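Local coordinates for adhesion and penetration protein autotransporter (PDB 3SYJ) that promotes adherence and invasion by binding a host cell structure, self-associates in bacterial aggregation, and is probably a serine protease, at residues Y280-N285 with S354-G359; Q289-Q294 with E301-L306; T710-A715 with T730-F735; N726-N731 with N746-D751. All coordinates share one frame; numbering follows the deposited sequence.

Contact 1 (Y280-N285 with S354-G359); sequences YTISGN and SDINQG
Ile282 and Ile356 form the tight half of this contact, two buried side chains that meet at a slant with Ile282 CG1 3.8 Å from Ile356 CD1. A bend at chi2 of Ile356 (-71°) swings that methyl up to the neighbouring backbone as well, where CD1 sits 3.7 Å from Gly284 N. Ile304 and Leu306 of strand 301-308 add further apolar cover on this inner side, with Leu350 and Phe352 also against Ile282. The setting is the N-terminal end of the beta-helix. Strand 279-285 pairs in parallel with strand 348-352, and Ile282 still bonds to the backbone of Ala353 before the chain of 354-359 peels away. Past that point a side chain takes over from the main chain: Ser354 OG accepts Gly284 N at 3.0 Å, with 158° at the hydrogen, and gives its own proton to Asp355 O, which it approaches from 38° above the carbonyl plane. The hydroxyl is thus gripped twice, with Ser283 CB beside it at 3.6 Å. Here the contact thins out toward solvent: exposed Asp355 points away from the strand, its OD1 accepting from Thr378 N.

Contact 2 (Q289-Q294 with E301-L306); sequences QGSITQ and EIKITL
Ile292 and Ile304 cross at about a right angle on the inner face of a beta hairpin, the antiparallel pair of strands 289-294 and 301-306. Ile292 CD1 lies 3.9 Å from Ile304 CG2, and Leu340 of strand 340-343 packs on both residues. Ile304 keeps CG1 between its backbone N and carbonyl carbon (chi1 65°), which sets that atom over the flat backbone of Gly290, 3.5 Å from Gly290 C. Leu306 CD1 reaches the same glycine at its CA, so two side chains share the ground beside a residue that has none. The other face is polar. Glu301 has CG anti to its backbone N and an extended chain; its OE2 lies 2.8 Å from Ser291 OG. Lys303 does the reverse: bends at chi2 and chi3 curl it back over the partner strand until CE is 3.2 Å from Gly290 O, and a further bend at chi4 places NZ 3.9 Å from Gln289 CG. Ile292 and Ile302 exchange one pair of backbone bonds, Gly290 and Ile304 the other. Of these, Ile304 N to Gly290 O (2.9 Å) is nearly straight at the hydrogen, 174°, although the donor stands 60° out of the carbonyl plane.

Contact 3 (T710-A715 with T730-F735); sequences TDNATA and TNHSQF
Asp711 meets Asn731 and His732 at the corner of the coil, and with Ala715 and Gln734 farther along it has the most surface buried here. Thr710 to Ala713 and Thr730 to Ser733 are both type II' turns, one set on the other. Asp711 O accepts His732 N at 2.8 Å, rather bent at the hydrogen (137°). The Asp711 and Asn731 side chains lie side by side and point the same way, their flat ends only 12° apart in plane; Asp711 OD2 is taken by Asn656 N of the preceding coil. Thr710 and Thr730 repeat the pattern, CG2 of Thr710 being 3.4 Å from OG1 of Thr730, and one water joins Asn712 OD1 to His732 ND1. Beyond the turn Gln734 works through its backbone: its N bonds to Ala713 O, and its O receives Ala715 N at 2.9 Å, nearly along the C=O axis. Its side chain runs beside Thr714 at first, then its end leads away from the partner segment. On the buried face Phe735 CG is anti to the backbone N (chi1 173°), beside the carbonyl carbon, and the ring beyond it meets Ala715 CB at its edge, in plane, 3.9 Å from CD1. Equivalent turns stacked on one another, followed by parallel strands in register twenty residues apart, mark successive coils of a right-handed parallel beta-solenoid.

Contact 4 (N726-N731 with N746-D751); sequences NVTLTN and NIRLSD
Val727, Thr728 and Leu729 pair with Ile747, Arg748 and Leu749 as parallel strands whose axes lie 4.8 Å apart and only 6° off parallel, held by alternating backbone bonds. These are matching strands of consecutive coils in the beta-solenoid, so aliphatic side chains stack on one another inside. There Leu729 does most of the packing: its CD1 is 4.0 Å from Ile747 CG2, the two side chains meeting obliquely, and 4.1 Å from Leu749 CG. Val727 CB is more distant from Ile747 CG1; the Phe735 ring lies against Val727 and Ile747, and its CB against Leu729 CD2. Outside, Thr728 lies beside the first carbons of Arg748, whose chain bends at chi2 and whose end leads away from strand 727-729; His767 of the next coil touches the Arg748 side chain. A water on this side donates to Leu729 O at 2.9 Å and bonds Ser750 OG at 2.8 Å. Since Leu729 O also accepts Ser750 N, that carbonyl has two partners. Each end of the pairing is finished by a side chain. At the start Asn726 OD1 accepts Asn746 N at 3.0 Å, almost dead straight (177°), and Asn746 OD1 does the same for Asn765 N one coil on. At the finish the side chains of Asn731 and Asp751 lie next to each other, pointing the same way, and Thr730 CB is 3.5 Å from Asp751 OD2. That same OD2 accepts Asn731 N at 2.9 Å on its anti lone pair, 178° at the hydrogen.

The four contacts fall into two pairs on opposite sides of the chain's centre. Contacts 1 and 2 touch through strands 279-285 and 289-294, which are hydrogen-bonded neighbours; the hairpin of contact 2 continues the sheet beyond strand 279-285, while contact 1 ties that strand to the chain just after its parallel partner 348-352. Contacts 3 and 4 share Thr730 and Asn731 and meet in the core where Phe735 packs on Leu729 and Val727. All four are part buried and part surface. Their chemistry differs: contact 2 is antiparallel and sequence-local, contact 1 is small and rests on one serine hydroxyl and an isoleucine pair, while contacts 3 and 4 join successive coils through parallel backbone bonds with polar residues at the corners.

Contact 1 (Y280-N285 with S354-G359)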
loop_
_atom_site.group_PDB
_atom_site.type_symbol
_atom_site.label_atom_id
_atom_site.label_comp_id
_atom_site.label_asym_id
_atom_site.label_seq_id
_atom_site.Cartn_x
_atom_site.Cartn_y
_atom_site.Cartn_z
ATOM N N TYR A 280 -60.604 -38.495 -8.398
ATOM C CA TYR A 280 -61.330 -38.573 -9.657
ATOM C C TYR A 280 -60.695 -39.628 -10.547
ATOM O O TYR A 280 -59.473 -39.782 -10.557
ATOM C CB TYR A 280 -61.333 -37.198 -10.339
ATOM C CG TYR A 280 -61.783 -36.109 -9.399
ATOM C CD1 TYR A 280 -63.130 -35.792 -9.262
ATOM C CD2 TYR A 280 -60.870 -35.425 -8.616
ATOM C CE1 TYR A 280 -63.549 -34.812 -8.379
ATOM C CE2 TYR A 280 -61.283 -34.445 -7.726
ATOM C CZ TYR A 280 -62.620 -34.147 -7.610
ATOM O OH TYR A 280 -63.014 -33.168 -6.725
ATOM N N THR A 281 -61.523 -40.372 -11.269
ATOM C CA THR A 281 -61.022 -41.379 -12.198
ATOM C C THR A 281 -61.594 -41.107 -13.583
ATOM O O THR A 281 -62.806 -40.947 -13.746
ATOM C CB THR A 281 -61.385 -42.813 -11.760
ATOM O OG1 THR A 281 -61.061 -42.995 -10.377
ATOM C CG2 THR A 281 -60.618 -43.829 -12.591
ATOM N N ILE A 282 -60.716 -41.051 -14.576
ATOM C CA ILE A 282 -61.113 -40.650 -15.917
ATOM C C ILE A 282 -60.862 -41.758 -16.924
ATOM O O ILE A 282 -59.848 -42.454 -16.869
ATOM C CB ILE A 282 -60.369 -39.360 -16.366
ATOM C CG1 ILE A 282 -60.927 -38.836 -17.693
ATOM C CG2 ILE A 282 -58.873 -39.604 -16.483
ATOM C CD1 ILE A 282 -60.479 -37.418 -18.026
ATOM N N SER A 283 -61.803 -41.923 -17.845
ATOM C CA SER A 283 -61.625 -42.853 -18.944
ATOM C C SER A 283 -62.402 -42.344 -20.148
ATOM O O SER A 283 -63.283 -41.494 -20.013
ATOM C CB SER A 283 -62.119 -44.241 -18.544
ATOM O OG SER A 283 -63.468 -44.184 -18.119
ATOM N N GLY A 284 -62.081 -42.860 -21.328
ATOM C CA GLY A 284 -62.848 -42.511 -22.508
ATOM C C GLY A 284 -62.616 -43.471 -23.650
ATOM O O GLY A 284 -61.870 -44.438 -23.513
ATOM N N ASN A 285 -63.259 -43.220 -24.783
ATOM C CA ASN A 285 -62.971 -44.004 -25.977
ATOM C C ASN A 285 -62.994 -43.189 -27.261
ATOM O O ASN A 285 -63.384 -42.020 -27.272
ATOM C CB ASN A 285 -63.915 -45.195 -26.102
ATOM C CG ASN A 285 -65.282 -44.793 -26.582
ATOM O OD1 ASN A 285 -65.636 -45.020 -27.739
ATOM N ND2 ASN A 285 -66.059 -44.174 -25.699
ATOM N N SER A 354 -57.748 -45.043 -18.556
ATOM C CA SER A 354 -57.479 -45.332 -19.964
ATOM C C SER A 354 -56.720 -44.176 -20.585
ATOM O O SER A 354 -56.665 -43.091 -20.010
ATOM C CB SER A 354 -58.785 -45.546 -20.741
ATOM O OG SER A 354 -59.435 -44.306 -20.996
ATOM N N ASP A 355 -56.136 -44.401 -21.756
ATOM C CA ASP A 355 -55.583 -43.298 -22.525
ATOM C C ASP A 355 -56.656 -42.241 -22.710
ATOM O O ASP A 355 -57.845 -42.555 -22.813
ATOM C CB ASP A 355 -55.112 -43.770 -23.894
ATOM C CG ASP A 355 -53.879 -44.620 -23.817
ATOM O OD1 ASP A 355 -53.264 -44.665 -22.732
ATOM O OD2 ASP A 355 -53.525 -45.240 -24.839
ATOM N N ILE A 356 -56.229 -40.985 -22.748
ATOM C CA ILE A 356 -57.144 -39.876 -22.960
ATOM C C ILE A 356 -56.659 -38.946 -24.063
ATOM O O ILE A 356 -55.540 -38.426 -24.017
ATOM C CB ILE A 356 -57.355 -39.064 -21.675
ATOM C CG1 ILE A 356 -58.070 -39.918 -20.628
ATOM C CG2 ILE A 356 -58.149 -37.792 -21.977
ATOM C CD1 ILE A 356 -59.521 -40.192 -20.958
ATOM N N ASN A 357 -57.497 -38.735 -25.057
ATOM C CA ASN A 357 -57.334 -37.724 -26.069
ATOM C C ASN A 357 -58.485 -36.740 -26.008
ATOM O O ASN A 357 -59.558 -36.976 -26.484
ATOM C CB ASN A 357 -57.216 -38.345 -27.454
ATOM C CG ASN A 357 -56.874 -37.348 -28.531
ATOM O OD1 ASN A 357 -56.834 -36.169 -28.328
ATOM N ND2 ASN A 357 -56.598 -37.853 -29.670
ATOM N N GLN A 358 -58.193 -35.636 -25.365
ATOM C CA GLN A 358 -59.108 -34.563 -25.142
ATOM C C GLN A 358 -59.367 -33.677 -26.382
ATOM O O GLN A 358 -60.223 -32.853 -26.385
ATOM C CB GLN A 358 -58.580 -33.758 -23.971
ATOM C CG GLN A 358 -59.558 -33.514 -22.872
ATOM C CD GLN A 358 -58.980 -32.813 -21.675
ATOM O OE1 GLN A 358 -57.853 -32.994 -21.332
ATOM N NE2 GLN A 358 -59.765 -32.037 -21.055
ATOM N N GLY A 359 -58.610 -33.890 -27.429
ATOM C CA GLY A 359 -58.687 -33.056 -28.587
ATOM C C GLY A 359 -58.311 -31.632 -28.296
ATOM O O GLY A 359 -57.210 -31.374 -27.911
#

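Contact 2 (Q289-Q294 with E301-L306)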
loop_
_atom_site.group_PDB
_atom_site.type_symbol
_atom_site.label_atom_id
_atom_site.label_comp_id
_atom_site.label_asym_id
_atom_site.label_seq_id
_atom_site.Cartn_x
_atom_site.Cartn_y
_atom_site.Cartn_z
ATOM N N GLN A 289 -66.447 -40.280 -26.443
ATOM C CA GLN A 289 -67.188 -40.396 -25.193
ATOM C C GLN A 289 -66.293 -40.718 -24.007
ATOM O O GLN A 289 -65.421 -41.585 -24.082
ATOM C CB GLN A 289 -68.336 -41.392 -25.314
ATOM C CG GLN A 289 -69.677 -40.698 -25.421
ATOM C CD GLN A 289 -70.710 -41.528 -26.145
ATOM O OE1 GLN A 289 -70.377 -42.498 -26.830
ATOM N NE2 GLN A 289 -71.977 -41.148 -26.001
ATOM N N GLY A 290 -66.506 -39.994 -22.917
ATOM C CA GLY A 290 -65.660 -40.131 -21.752
ATOM C C GLY A 290 -66.436 -40.045 -20.458
ATOM O O GLY A 290 -67.613 -39.670 -20.443
ATOM N N SER A 291 -65.765 -40.389 -19.366
ATOM C CA SER A 291 -66.404 -40.379 -18.058
ATOM C C SER A 291 -65.420 -40.055 -16.944
ATOM O O SER A 291 -64.258 -40.466 -16.984
ATOM C CB SER A 291 -67.068 -41.728 -17.793
ATOM O OG SER A 291 -68.151 -41.576 -16.904
ATOM N N ILE A 292 -65.893 -39.309 -15.955
ATOM C CA ILE A 292 -65.109 -39.011 -14.770
ATOM C C ILE A 292 -65.859 -39.527 -13.553
ATOM O O ILE A 292 -66.971 -39.094 -13.267
ATOM C CB ILE A 292 -64.879 -37.495 -14.593
ATOM C CG1 ILE A 292 -63.913 -36.958 -15.651
ATOM C CG2 ILE A 292 -64.341 -37.194 -13.206
ATOM C CD1 ILE A 292 -63.728 -35.448 -15.593
ATOM N N THR A 293 -65.247 -40.455 -12.834
ATOM C CA THR A 293 -65.845 -40.980 -11.617
ATOM C C THR A 293 -65.295 -40.269 -10.384
ATOM O O THR A 293 -64.086 -40.213 -10.171
ATOM C CB THR A 293 -65.628 -42.498 -11.494
ATOM O OG1 THR A 293 -66.610 -43.183 -12.286
ATOM C CG2 THR A 293 -65.753 -42.934 -10.050
ATOM N N GLN A 294 -66.152 -39.688 -9.577
ATOM C CA GLN A 294 -65.800 -39.047 -8.321
ATOM C C GLN A 294 -66.043 -39.963 -7.144
ATOM O O GLN A 294 -67.138 -40.384 -6.904
ATOM C CB GLN A 294 -66.653 -37.805 -8.154
ATOM C CG GLN A 294 -66.151 -36.745 -7.224
ATOM C CD GLN A 294 -67.084 -35.573 -7.177
ATOM O OE1 GLN A 294 -67.837 -35.373 -8.095
ATOM N NE2 GLN A 294 -67.043 -34.799 -6.113
ATOM N N GLU A 301 -70.795 -40.350 -11.055
ATOM C CA GLU A 301 -70.251 -40.317 -12.410
ATOM C C GLU A 301 -70.655 -39.085 -13.236
ATOM O O GLU A 301 -71.814 -38.666 -13.230
ATOM C CB GLU A 301 -70.597 -41.608 -13.159
ATOM C CG GLU A 301 -70.314 -41.556 -14.657
ATOM C CD GLU A 301 -70.186 -42.944 -15.273
ATOM O OE1 GLU A 301 -69.815 -43.882 -14.528
ATOM O OE2 GLU A 301 -70.450 -43.098 -16.493
ATOM N N ILE A 302 -69.682 -38.522 -13.950
ATOM C CA ILE A 302 -69.904 -37.356 -14.805
ATOM C C ILE A 302 -69.488 -37.666 -16.241
ATOM O O ILE A 302 -68.352 -38.069 -16.477
ATOM C CB ILE A 302 -69.078 -36.142 -14.332
ATOM C CG1 ILE A 302 -69.429 -35.765 -12.888
ATOM C CG2 ILE A 302 -69.294 -34.960 -15.257
ATOM C CD1 ILE A 302 -68.571 -36.454 -11.828
ATOM N N LYS A 303 -70.395 -37.482 -17.198
ATOM C CA LYS A 303 -70.070 -37.740 -18.602
ATOM C C LYS A 303 -69.268 -36.571 -19.165
ATOM O O LYS A 303 -69.592 -35.419 -18.899
ATOM C CB LYS A 303 -71.346 -37.922 -19.432
ATOM C CG LYS A 303 -72.085 -39.242 -19.225
ATOM C CD LYS A 303 -71.205 -40.466 -19.526
ATOM C CE LYS A 303 -70.646 -40.476 -20.961
ATOM N NZ LYS A 303 -71.640 -40.856 -22.021
ATOM N N ILE A 304 -68.231 -36.858 -19.943
ATOM C CA ILE A 304 -67.470 -35.800 -20.606
ATOM C C ILE A 304 -67.273 -36.106 -22.095
ATOM O O ILE A 304 -67.397 -37.255 -22.518
ATOM C CB ILE A 304 -66.104 -35.586 -19.940
ATOM C CG1 ILE A 304 -65.227 -36.825 -20.113
ATOM C CG2 ILE A 304 -66.283 -35.249 -18.475
ATOM C CD1 ILE A 304 -63.842 -36.702 -19.510
ATOM N N THR A 305 -66.969 -35.078 -22.887
ATOM C CA THR A 305 -66.734 -35.270 -24.321
ATOM C C THR A 305 -65.266 -35.091 -24.667
ATOM O O THR A 305 -64.596 -34.215 -24.122
ATOM C CB THR A 305 -67.580 -34.313 -25.181
ATOM O OG1 THR A 305 -67.229 -32.955 -24.878
ATOM C CG2 THR A 305 -69.056 -34.523 -24.905
ATOM N N LEU A 306 -64.771 -35.934 -25.571
ATOM C CA LEU A 306 -63.358 -35.937 -25.939
ATOM C C LEU A 306 -63.191 -35.864 -27.450
ATOM O O LEU A 306 -64.162 -35.679 -28.185
ATOM C CB LEU A 306 -62.671 -37.202 -25.416
ATOM C CG LEU A 306 -62.817 -37.541 -23.933
ATOM C CD1 LEU A 306 -62.456 -38.996 -23.687
ATOM C CD2 LEU A 306 -61.956 -36.633 -23.078
#

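Contact 3 (T710-A715 with T730-F735)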
loop_
_atom_site.group_PDB
_atom_site.type_symbol
_atom_site.label_atom_id
_atom_site.label_comp_id
_atom_site.label_asym_id
_atom_site.label_seq_id
_atom_site.Cartn_x
_atom_site.Cartn_y
_atom_site.Cartn_z
ATOM N N THR A 710 0.596 -16.328 -17.155
ATOM C CA THR A 710 1.634 -17.301 -16.839
ATOM C C THR A 710 2.096 -17.988 -18.118
ATOM O O THR A 710 1.552 -17.735 -19.194
ATOM C CB THR A 710 1.158 -18.346 -15.803
ATOM O OG1 THR A 710 0.096 -19.136 -16.356
ATOM C CG2 THR A 710 0.662 -17.653 -14.536
ATOM N N ASP A 711 3.112 -18.835 -18.000
ATOM C CA ASP A 711 3.634 -19.583 -19.137
ATOM C C ASP A 711 3.920 -18.671 -20.321
ATOM O O ASP A 711 4.677 -17.718 -20.192
ATOM C CB ASP A 711 2.658 -20.691 -19.517
ATOM C CG ASP A 711 2.155 -21.452 -18.307
ATOM O OD1 ASP A 711 2.997 -21.930 -17.516
ATOM O OD2 ASP A 711 0.923 -21.561 -18.138
ATOM N N ASN A 712 3.315 -18.961 -21.469
ATOM C CA ASN A 712 3.516 -18.147 -22.662
ATOM C C ASN A 712 2.331 -17.249 -22.970
ATOM O O ASN A 712 2.199 -16.744 -24.079
ATOM C CB ASN A 712 3.784 -19.030 -23.879
ATOM C CG ASN A 712 5.146 -19.680 -23.844
ATOM O OD1 ASN A 712 5.915 -19.489 -22.904
ATOM N ND2 ASN A 712 5.454 -20.459 -24.876
ATOM N N ALA A 713 1.467 -17.050 -21.987
ATOM C CA ALA A 713 0.236 -16.299 -22.204
ATOM C C ALA A 713 0.471 -14.852 -22.642
ATOM O O ALA A 713 1.464 -14.224 -22.276
ATOM C CB ALA A 713 -0.641 -16.353 -20.963
ATOM N N THR A 714 -0.458 -14.336 -23.435
ATOM C CA THR A 714 -0.397 -12.959 -23.898
ATOM C C THR A 714 -1.706 -12.253 -23.588
ATOM O O THR A 714 -2.772 -12.853 -23.676
ATOM C CB THR A 714 -0.147 -12.905 -25.409
ATOM O OG1 THR A 714 1.152 -13.441 -25.694
ATOM C CG2 THR A 714 -0.214 -11.473 -25.912
ATOM N N ALA A 715 -1.623 -10.981 -23.212
ATOM C CA ALA A 715 -2.819 -10.162 -23.044
ATOM C C ALA A 715 -2.635 -8.781 -23.663
ATOM O O ALA A 715 -1.545 -8.209 -23.633
ATOM C CB ALA A 715 -3.205 -10.051 -21.587
ATOM N N THR A 730 4.463 -13.824 -15.283
ATOM C CA THR A 730 5.508 -14.759 -14.906
ATOM C C THR A 730 5.934 -15.531 -16.143
ATOM O O THR A 730 5.337 -15.376 -17.209
ATOM C CB THR A 730 5.009 -15.753 -13.846
ATOM O OG1 THR A 730 3.877 -16.463 -14.360
ATOM C CG2 THR A 730 4.607 -15.027 -12.577
ATOM N N ASN A 731 6.964 -16.358 -16.002
ATOM C CA ASN A 731 7.408 -17.199 -17.100
ATOM C C ASN A 731 7.783 -16.360 -18.315
ATOM O O ASN A 731 8.596 -15.450 -18.203
ATOM C CB ASN A 731 6.327 -18.223 -17.442
ATOM C CG ASN A 731 6.017 -19.145 -16.277
ATOM O OD1 ASN A 731 6.917 -19.769 -15.719
ATOM N ND2 ASN A 731 4.745 -19.228 -15.898
ATOM N N HIS A 732 7.194 -16.658 -19.470
ATOM C CA HIS A 732 7.483 -15.893 -20.680
ATOM C C HIS A 732 6.250 -15.158 -21.201
ATOM O O HIS A 732 6.117 -14.935 -22.406
ATOM C CB HIS A 732 8.037 -16.799 -21.783
ATOM C CG HIS A 732 9.336 -17.454 -21.437
ATOM N ND1 HIS A 732 9.426 -18.509 -20.551
ATOM C CD2 HIS A 732 10.598 -17.218 -21.868
ATOM C CE1 HIS A 732 10.688 -18.887 -20.444
ATOM N NE2 HIS A 732 11.419 -18.120 -21.234
ATOM N N SER A 733 5.355 -14.779 -20.292
ATOM C CA SER A 733 4.123 -14.083 -20.659
ATOM C C SER A 733 4.381 -12.660 -21.166
ATOM O O SER A 733 5.396 -12.050 -20.831
ATOM C CB SER A 733 3.183 -14.040 -19.463
ATOM O OG SER A 733 3.810 -13.402 -18.368
ATOM N N GLN A 734 3.457 -12.135 -21.968
ATOM C CA GLN A 734 3.594 -10.789 -22.532
ATOM C C GLN A 734 2.313 -9.972 -22.389
ATOM O O GLN A 734 1.222 -10.457 -22.683
ATOM C CB GLN A 734 3.970 -10.858 -24.009
ATOM C CG GLN A 734 5.213 -11.672 -24.305
ATOM C CD GLN A 734 5.774 -11.386 -25.687
ATOM O OE1 GLN A 734 5.487 -10.344 -26.284
ATOM N NE2 GLN A 734 6.581 -12.308 -26.201
ATOM N N PHE A 735 2.447 -8.728 -21.947
ATOM C CA PHE A 735 1.296 -7.841 -21.816
ATOM C C PHE A 735 1.512 -6.530 -22.553
ATOM O O PHE A 735 2.557 -5.902 -22.408
ATOM C CB PHE A 735 0.992 -7.554 -20.349
ATOM C CG PHE A 735 -0.076 -6.512 -20.149
ATOM C CD1 PHE A 735 -1.408 -6.805 -20.409
ATOM C CD2 PHE A 735 0.248 -5.244 -19.693
ATOM C CE1 PHE A 735 -2.396 -5.850 -20.220
ATOM C CE2 PHE A 735 -0.735 -4.286 -19.500
ATOM C CZ PHE A 735 -2.058 -4.588 -19.766
HETATM O O HOH W 1 6.980 -20.399 -20.418
#

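Contact 4 (N726-N731 with N746-D751)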
loop_
_atom_site.group_PDB
_atom_site.type_symbol
_atom_site.label_atom_id
_atom_site.label_comp_id
_atom_site.label_asym_id
_atom_site.label_seq_id
_atom_site.Cartn_x
_atom_site.Cartn_y
_atom_site.Cartn_z
ATOM N N ASN A 726 -4.738 -4.594 -11.570
ATOM C CA ASN A 726 -3.309 -4.845 -11.764
ATOM C C ASN A 726 -3.050 -5.946 -12.789
ATOM O O ASN A 726 -3.923 -6.762 -13.075
ATOM C CB ASN A 726 -2.637 -5.237 -10.443
ATOM C CG ASN A 726 -2.973 -4.292 -9.304
ATOM O OD1 ASN A 726 -2.923 -3.070 -9.449
ATOM N ND2 ASN A 726 -3.310 -4.861 -8.152
ATOM N N VAL A 727 -1.839 -5.965 -13.332
ATOM C CA VAL A 727 -1.399 -7.060 -14.181
ATOM C C VAL A 727 -0.169 -7.703 -13.548
ATOM O O VAL A 727 0.730 -7.008 -13.068
ATOM C CB VAL A 727 -1.040 -6.582 -15.599
ATOM C CG1 VAL A 727 -0.571 -7.751 -16.452
ATOM C CG2 VAL A 727 -2.222 -5.875 -16.247
ATOM N N THR A 728 -0.140 -9.032 -13.547
ATOM C CA THR A 728 0.987 -9.788 -13.018
ATOM C C THR A 728 1.465 -10.819 -14.038
ATOM O O THR A 728 0.667 -11.562 -14.606
ATOM C CB THR A 728 0.603 -10.490 -11.722
ATOM O OG1 THR A 728 0.165 -9.510 -10.775
ATOM C CG2 THR A 728 1.789 -11.248 -11.151
ATOM N N LEU A 729 2.767 -10.864 -14.278
ATOM C CA LEU A 729 3.293 -11.722 -15.325
ATOM C C LEU A 729 4.419 -12.587 -14.805
ATOM O O LEU A 729 5.229 -12.146 -13.995
ATOM C CB LEU A 729 3.789 -10.892 -16.508
ATOM C CG LEU A 729 2.764 -9.982 -17.173
ATOM C CD1 LEU A 729 2.690 -8.679 -16.414
ATOM C CD2 LEU A 729 3.146 -9.742 -18.618
ATOM N N THR A 730 4.463 -13.824 -15.283
ATOM C CA THR A 730 5.508 -14.759 -14.906
ATOM C C THR A 730 5.934 -15.531 -16.143
ATOM O O THR A 730 5.337 -15.376 -17.209
ATOM C CB THR A 730 5.009 -15.753 -13.846
ATOM O OG1 THR A 730 3.877 -16.463 -14.360
ATOM C CG2 THR A 730 4.607 -15.027 -12.577
ATOM N N ASN A 731 6.964 -16.358 -16.002
ATOM C CA ASN A 731 7.408 -17.199 -17.100
ATOM C C ASN A 731 7.783 -16.360 -18.315
ATOM O O ASN A 731 8.596 -15.450 -18.203
ATOM C CB ASN A 731 6.327 -18.223 -17.442
ATOM C CG ASN A 731 6.017 -19.145 -16.277
ATOM O OD1 ASN A 731 6.917 -19.769 -15.719
ATOM N ND2 ASN A 731 4.745 -19.228 -15.898
ATOM N N ASN A 746 -1.241 -1.397 -11.251
ATOM C CA ASN A 746 0.191 -1.642 -11.392
ATOM C C ASN A 746 0.523 -2.818 -12.302
ATOM O O ASN A 746 -0.323 -3.670 -12.572
ATOM C CB ASN A 746 0.822 -1.863 -10.018
ATOM C CG ASN A 746 0.506 -0.744 -9.052
ATOM O OD1 ASN A 746 0.592 0.431 -9.400
ATOM N ND2 ASN A 746 0.130 -1.104 -7.831
ATOM N N ILE A 747 1.767 -2.855 -12.769
ATOM C CA ILE A 747 2.281 -3.992 -13.519
ATOM C C ILE A 747 3.447 -4.612 -12.772
ATOM O O ILE A 747 4.371 -3.914 -12.359
ATOM C CB ILE A 747 2.760 -3.581 -14.914
ATOM C CG1 ILE A 747 1.606 -2.980 -15.716
ATOM C CG2 ILE A 747 3.364 -4.775 -15.633
ATOM C CD1 ILE A 747 2.017 -2.464 -17.074
ATOM N N ARG A 748 3.404 -5.926 -12.600
ATOM C CA ARG A 748 4.428 -6.633 -11.843
ATOM C C ARG A 748 4.994 -7.772 -12.685
ATOM O O ARG A 748 4.302 -8.749 -12.948
ATOM C CB ARG A 748 3.821 -7.179 -10.549
ATOM C CG ARG A 748 4.702 -8.146 -9.771
ATOM C CD ARG A 748 5.579 -7.432 -8.755
ATOM N NE ARG A 748 6.320 -8.386 -7.935
ATOM C CZ ARG A 748 7.447 -8.986 -8.315
ATOM N NH1 ARG A 748 7.974 -8.725 -9.511
ATOM N NH2 ARG A 748 8.049 -9.849 -7.499
ATOM N N LEU A 749 6.247 -7.646 -13.112
ATOM C CA LEU A 749 6.846 -8.647 -13.989
ATOM C C LEU A 749 7.942 -9.459 -13.315
ATOM O O LEU A 749 8.836 -8.899 -12.686
ATOM C CB LEU A 749 7.410 -7.992 -15.248
ATOM C CG LEU A 749 6.458 -7.139 -16.078
ATOM C CD1 LEU A 749 6.516 -5.688 -15.617
ATOM C CD2 LEU A 749 6.833 -7.252 -17.544
ATOM N N SER A 750 7.869 -10.779 -13.469
ATOM C CA SER A 750 8.886 -11.694 -12.956
ATOM C C SER A 750 9.427 -12.585 -14.067
ATOM O O SER A 750 8.933 -12.552 -15.192
ATOM C CB SER A 750 8.298 -12.570 -11.853
ATOM O OG SER A 750 7.791 -11.775 -10.798
ATOM N N ASP A 751 10.439 -13.384 -13.745
ATOM C CA ASP A 751 10.989 -14.361 -14.681
ATOM C C ASP A 751 11.424 -13.745 -16.009
ATOM O O ASP A 751 12.281 -12.866 -16.045
ATOM C CB ASP A 751 9.981 -15.490 -14.930
ATOM C CG ASP A 751 9.564 -16.201 -13.646
ATOM O OD1 ASP A 751 10.433 -16.432 -12.772
ATOM O OD2 ASP A 751 8.363 -16.532 -13.512
HETATM O O HOH W 2 5.035 -11.416 -11.235
#